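Local coordinates for protein phytanoyl-CoA dioxygenase (Streptomyces malaysiense, PDB 6ZYL) that catalyses the beta-hydroxylation of thioholgamide as the non-heme monooxygenase ThoJ, probably using iron and 2-oxoglutarate as in related dioxygenases, at residues 107-113 with 232-238; 133-137 with 241-245. All coordinates share one frame; numbering follows the deposited sequence.

Contact 1: residues 107-113 with 232-238; sequences LLVWSTN and FAIDYIT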
loop_
_atom_site.group_PDB
_atom_site.type_symbol
_atom_site.label_atom_id
_atom_site.label_comp_id
_atom_site.label_asym_id
_atom_site.label_seq_id
_atom_site.Cartn_x
_atom_site.Cartn_y
_atom_site.Cartn_z
ATOM N N LEU A 107 13.241 9.001 0.895
ATOM C CA LEU A 107 12.104 8.096 0.838
ATOM C C LEU A 107 12.539 6.650 1.010
ATOM O O LEU A 107 13.608 6.250 0.544
ATOM C CB LEU A 107 11.359 8.237 -0.495
ATOM C CG LEU A 107 10.838 9.623 -0.871
ATOM C CD1 LEU A 107 10.306 9.622 -2.301
ATOM C CD2 LEU A 107 9.761 10.070 0.101
ATOM N N LEU A 108 11.684 5.871 1.672
ATOM C CA LEU A 108 11.857 4.435 1.801
ATOM C C LEU A 108 10.519 3.758 1.541
ATOM O O LEU A 108 9.459 4.331 1.802
ATOM C CB LEU A 108 12.365 4.048 3.192
ATOM C CG LEU A 108 13.689 4.657 3.649
ATOM C CD1 LEU A 108 13.426 5.817 4.589
ATOM C CD2 LEU A 108 14.550 3.599 4.316
ATOM N N VAL A 109 10.580 2.538 1.019
ATOM C CA VAL A 109 9.401 1.692 0.876
ATOM C C VAL A 109 9.279 0.844 2.135
ATOM O O VAL A 109 10.167 0.041 2.443
ATOM C CB VAL A 109 9.489 0.811 -0.378
ATOM C CG1 VAL A 109 8.322 -0.171 -0.411
ATOM C CG2 VAL A 109 9.508 1.671 -1.634
ATOM N N TRP A 110 8.181 1.020 2.866
ATOM C CA TRP A 110 7.975 0.318 4.126
ATOM C C TRP A 110 7.193 -0.976 3.959
ATOM O O TRP A 110 7.433 -1.932 4.705
ATOM C CB TRP A 110 7.254 1.240 5.115
ATOM C CG TRP A 110 7.084 0.662 6.483
ATOM C CD1 TRP A 110 8.026 0.592 7.468
ATOM C CD2 TRP A 110 5.895 0.079 7.022
ATOM N NE1 TRP A 110 7.496 -0.001 8.588
ATOM C CE2 TRP A 110 6.188 -0.326 8.340
ATOM C CE3 TRP A 110 4.610 -0.143 6.517
ATOM C CZ2 TRP A 110 5.244 -0.942 9.158
ATOM C CZ3 TRP A 110 3.675 -0.753 7.330
ATOM C CH2 TRP A 110 3.996 -1.147 8.637
ATOM N N SER A 111 6.270 -1.036 3.001
ATOM C CA SER A 111 5.529 -2.263 2.744
ATOM C C SER A 111 4.877 -2.181 1.372
ATOM O O SER A 111 4.745 -1.101 0.791
ATOM C CB SER A 111 4.465 -2.511 3.817
ATOM O OG SER A 111 3.261 -1.833 3.500
ATOM N N THR A 112 4.480 -3.344 0.858
ATOM C CA THR A 112 3.641 -3.434 -0.328
ATOM C C THR A 112 2.503 -4.405 -0.051
ATOM O O THR A 112 2.654 -5.362 0.716
ATOM C CB THR A 112 4.420 -3.886 -1.575
ATOM O OG1 THR A 112 5.196 -5.054 -1.281
ATOM C CG2 THR A 112 5.336 -2.767 -2.066
ATOM N N ASN A 113 1.359 -4.142 -0.678
ATOM C CA ASN A 113 0.160 -4.945 -0.492
ATOM C C ASN A 113 -0.527 -5.141 -1.832
ATOM O O ASN A 113 -0.624 -4.204 -2.630
ATOM C CB ASN A 113 -0.831 -4.276 0.476
ATOM C CG ASN A 113 -0.509 -4.550 1.927
ATOM O OD1 ASN A 113 -0.932 -5.559 2.490
ATOM N ND2 ASN A 113 0.237 -3.645 2.545
ATOM N N PHE A 232 -2.337 -2.408 -6.233
ATOM C CA PHE A 232 -1.023 -2.639 -5.641
ATOM C C PHE A 232 -0.689 -1.409 -4.805
ATOM O O PHE A 232 -0.516 -0.312 -5.349
ATOM C CB PHE A 232 0.012 -2.890 -6.737
ATOM C CG PHE A 232 1.410 -3.068 -6.233
ATOM C CD1 PHE A 232 1.766 -4.191 -5.505
ATOM C CD2 PHE A 232 2.378 -2.117 -6.506
ATOM C CE1 PHE A 232 3.060 -4.354 -5.047
ATOM C CE2 PHE A 232 3.672 -2.274 -6.052
ATOM C CZ PHE A 232 4.014 -3.393 -5.323
ATOM N N ALA A 233 -0.617 -1.589 -3.489
ATOM C CA ALA A 233 -0.452 -0.489 -2.548
ATOM C C ALA A 233 0.975 -0.451 -2.022
ATOM O O ALA A 233 1.557 -1.487 -1.690
ATOM C CB ALA A 233 -1.431 -0.621 -1.380
ATOM N N ILE A 234 1.529 0.757 -1.934
ATOM C CA ILE A 234 2.919 0.964 -1.551
ATOM C C ILE A 234 2.952 1.992 -0.434
ATOM O O ILE A 234 2.464 3.115 -0.607
ATOM C CB ILE A 234 3.783 1.444 -2.728
ATOM C CG1 ILE A 234 3.473 0.656 -3.999
ATOM C CG2 ILE A 234 5.262 1.331 -2.383
ATOM C CD1 ILE A 234 3.954 1.350 -5.269
ATOM N N ASP A 235 3.533 1.620 0.701
ATOM C CA ASP A 235 3.715 2.543 1.813
ATOM C C ASP A 235 5.082 3.205 1.699
ATOM O O ASP A 235 6.113 2.529 1.780
ATOM C CB ASP A 235 3.583 1.819 3.148
ATOM C CG ASP A 235 2.154 1.446 3.463
ATOM O OD1 ASP A 235 1.257 2.273 3.195
ATOM O OD2 ASP A 235 1.925 0.327 3.966
ATOM N N TYR A 236 5.086 4.517 1.490
ATOM C CA TYR A 236 6.307 5.307 1.452
ATOM C C TYR A 236 6.441 6.089 2.752
ATOM O O TYR A 236 5.459 6.631 3.267
ATOM C CB TYR A 236 6.306 6.265 0.259
ATOM C CG TYR A 236 6.478 5.571 -1.076
ATOM C CD1 TYR A 236 7.741 5.284 -1.575
ATOM C CD2 TYR A 236 5.374 5.199 -1.833
ATOM C CE1 TYR A 236 7.902 4.646 -2.796
ATOM C CE2 TYR A 236 5.524 4.562 -3.053
ATOM C CZ TYR A 236 6.790 4.289 -3.529
ATOM O OH TYR A 236 6.942 3.655 -4.741
ATOM N N ILE A 237 7.662 6.131 3.281
ATOM C CA ILE A 237 7.969 6.867 4.500
ATOM C C ILE A 237 9.269 7.629 4.282
ATOM O O ILE A 237 10.037 7.341 3.363
ATOM C CB ILE A 237 8.105 5.944 5.735
ATOM C CG1 ILE A 237 9.273 4.972 5.547
ATOM C CG2 ILE A 237 6.816 5.183 5.988
ATOM C CD1 ILE A 237 9.596 4.139 6.781
ATOM N N THR A 238 9.508 8.603 5.143
ATOM C CA THR A 238 10.797 9.263 5.256
ATOM C C THR A 238 11.527 8.758 6.490
ATOM O O THR A 238 10.944 8.083 7.344
ATOM C CB THR A 238 10.617 10.781 5.342
ATOM O OG1 THR A 238 10.314 11.146 6.694
ATOM C CG2 THR A 238 9.509 11.251 4.416
HETATM O O HOH W 1 0.907 -1.235 1.313
#
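S111 and D235 make the tightest polar contact between these two antiparallel strands. The hydroxyl OG of S111 donates to OD2 of D235 at 2.6 Å, reaching that oxygen on its anti side and 27° out of the carboxylate plane. The same OD2 lies at the edge of the W110 indole, 3.7 Å from CE3, with ring and carboxylate planes 50° apart. Further along, CD1 of W110 touches CD1 of I237 at 3.9 Å. On the opposite sheet face, CG2 of V109 packs on CE1 of Y236 at 3.6 Å, their side chains running alongside each other, and CG2 of T112 meets CZ of F232 at 3.6 Å. F232 gets there with CG anti to the backbone N (chi1 177°), which swings the ring across to the neighbouring strand.

Backbone bonds set the strands in place. L108 pairs with I237 and N113 with A233, two bonds each, while a beta bulge sets both W110 and S111 opposite D235; W110 N bonds D235 O at 2.8 Å. A water accepts from ND2 of N113 at 2.8 Å and donates weakly to A233 O and to D235 OD2.

In the next shell, R145 of strand 143-149 forms a salt bridge with OD1 of D235, D248 takes the indole N-H, and H80 bonds the T112 hydroxyl. An alanine in place of D235 would probably strand R145 and the S111 hydroxyl without their acceptor and cost the water a partner. The side chain of A233 is about 6 Å from a bound tartrate, probably from the crystallisation liquor, though such molecules often mark pockets. The D235 carboxylate is thus gripped through both oxygens, within the core sheet of the double-stranded beta-helix characteristic of this family.

Contact 2: residues 133-137 with 241-245; sequences YLGLD and VSPTA
T244 leans over the peptide of G135: its methyl CG2 rests 3.5 Å from G135 C, and its hydroxyl OG1 makes a weak bond of 3.1 Å to G135 O. With chi1 at 53°, OG1 sits between the backbone N and the carbonyl carbon, which turns it back to the same carbonyl that the T244 N-H uses. The bond from T244 N to G135 O is nearly straight (175°, 2.9 Å), yet the donor stands above the carbonyl plane. G135 has positive phi, and any CB here would crowd T244 OG1, so glycine suits both the turn and the neighbour.

One residue on, L136 and V241 meet obliquely, methyl against methyl, with L136 CD2 4.0 Å from V241 CG1. L136 starts out away from the partner segment, as does P243 opposite it, so this non-hydrogen-bonded pair brings its backbones together while its side chains diverge.

D137 and S242 form the hydrogen-bonded pair, N to O in both directions, and their side chains share one face. S242 OG lies 3.8 Å from D137 CB rather than bonding the carboxylate, which CG, anti to the backbone N, carries farther off.

The result is a two-stranded antiparallel patch at the edge of the fold, separate from the larger sheets. R289 of helix 273-295 bonds both G135 O and A245 O and packs on P243 and T244, tying the patch to the C-terminal helix, while L134 and L136 lie on W110 of strand 107-117.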
loop_
_atom_site.group_PDB
_atom_site.type_symbol
_atom_site.label_atom_id
_atom_site.label_comp_id
_atom_site.label_asym_id
_atom_site.label_seq_id
_atom_site.Cartn_x
_atom_site.Cartn_y
_atom_site.Cartn_z
ATOM N N TYR A 133 -2.805 -0.516 12.817
ATOM C CA TYR A 133 -1.965 -1.620 13.267
ATOM C C TYR A 133 -0.555 -1.578 12.694
ATOM O O TYR A 133 0.179 -2.566 12.814
ATOM C CB TYR A 133 -2.619 -2.961 12.924
ATOM C CG TYR A 133 -3.940 -3.184 13.614
ATOM C CD1 TYR A 133 -4.029 -3.166 14.999
ATOM C CD2 TYR A 133 -5.103 -3.405 12.884
ATOM C CE1 TYR A 133 -5.232 -3.362 15.638
ATOM C CE2 TYR A 133 -6.313 -3.603 13.516
ATOM C CZ TYR A 133 -6.367 -3.581 14.892
ATOM O OH TYR A 133 -7.558 -3.779 15.533
ATOM N N LEU A 134 -0.145 -0.465 12.092
ATOM C CA LEU A 134 1.191 -0.398 11.512
ATOM C C LEU A 134 2.267 -0.090 12.545
ATOM O O LEU A 134 3.448 -0.349 12.285
ATOM C CB LEU A 134 1.230 0.653 10.405
ATOM C CG LEU A 134 0.153 0.502 9.332
ATOM C CD1 LEU A 134 0.382 1.513 8.215
ATOM C CD2 LEU A 134 0.126 -0.912 8.775
ATOM N N GLY A 135 1.895 0.451 13.700
ATOM C CA GLY A 135 2.866 0.763 14.729
ATOM C C GLY A 135 3.915 1.758 14.280
ATOM O O GLY A 135 5.115 1.549 14.489
ATOM N N LEU A 136 3.474 2.847 13.659
ATOM C CA LEU A 136 4.363 3.873 13.139
ATOM C C LEU A 136 4.114 5.187 13.867
ATOM O O LEU A 136 2.979 5.500 14.237
ATOM C CB LEU A 136 4.161 4.058 11.632
ATOM C CG LEU A 136 4.568 2.867 10.761
ATOM C CD1 LEU A 136 4.239 3.134 9.299
ATOM C CD2 LEU A 136 6.047 2.547 10.931
ATOM N N ASP A 137 5.189 5.944 14.074
ATOM C CA ASP A 137 5.148 7.248 14.724
ATOM C C ASP A 137 5.776 8.251 13.770
ATOM O O ASP A 137 6.965 8.146 13.452
ATOM C CB ASP A 137 5.896 7.211 16.059
ATOM C CG ASP A 137 5.872 8.544 16.791
ATOM O OD1 ASP A 137 5.104 9.451 16.400
ATOM O OD2 ASP A 137 6.628 8.676 17.776
ATOM N N VAL A 241 9.960 8.946 10.072
ATOM C CA VAL A 241 9.043 7.955 10.620
ATOM C C VAL A 241 9.849 6.954 11.433
ATOM O O VAL A 241 10.941 6.540 11.027
ATOM C CB VAL A 241 8.256 7.260 9.495
ATOM C CG1 VAL A 241 7.314 6.212 10.078
ATOM C CG2 VAL A 241 7.484 8.282 8.671
ATOM N N SER A 242 9.324 6.563 12.588
ATOM C CA SER A 242 9.997 5.600 13.440
ATOM C C SER A 242 9.003 4.555 13.935
ATOM O O SER A 242 7.831 4.869 14.161
ATOM C CB SER A 242 10.656 6.286 14.645
ATOM O OG SER A 242 9.685 6.796 15.539
ATOM N N PRO A 243 9.445 3.309 14.094
ATOM C CA PRO A 243 8.548 2.293 14.666
ATOM C C PRO A 243 8.248 2.584 16.128
ATOM O O PRO A 243 9.130 2.965 16.902
ATOM C CB PRO A 243 9.331 0.983 14.501
ATOM C CG PRO A 243 10.764 1.393 14.352
ATOM C CD PRO A 243 10.756 2.755 13.706
ATOM N N THR A 244 6.977 2.409 16.499
ATOM C CA THR A 244 6.582 2.604 17.890
ATOM C C THR A 244 7.355 1.669 18.811
ATOM O O THR A 244 7.707 2.040 19.937
ATOM C CB THR A 244 5.080 2.374 18.044
ATOM O OG1 THR A 244 4.737 1.097 17.488
ATOM C CG2 THR A 244 4.293 3.463 17.333
ATOM N N ALA A 245 7.624 0.452 18.349
ATOM C CA ALA A 245 8.370 -0.522 19.129
ATOM C C ALA A 245 8.848 -1.620 18.193
ATOM O O ALA A 245 8.186 -1.943 17.202
ATOM C CB ALA A 245 7.519 -1.116 20.258
#

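Contact 1 lies near the middle of the chain and contact 2 toward its outside, their centres about 13 Å apart. In sequence their segments alternate: 107-113, 133-137, 232-238, then 241-245. Strand 229-237 of the seven-strand sheet leads within a few residues into strand 242-243 of the small separate sheet. The two contacts touch through W110, whose CZ2 is 3.7 Å from L134 O and whose NE1 is 3.8 Å from L136 CD2. R286 bonds W110 O in contact 1 and R289 bonds G135 O in contact 2, so helix 273-295 packs against both the central sheet and the small peripheral strand pair.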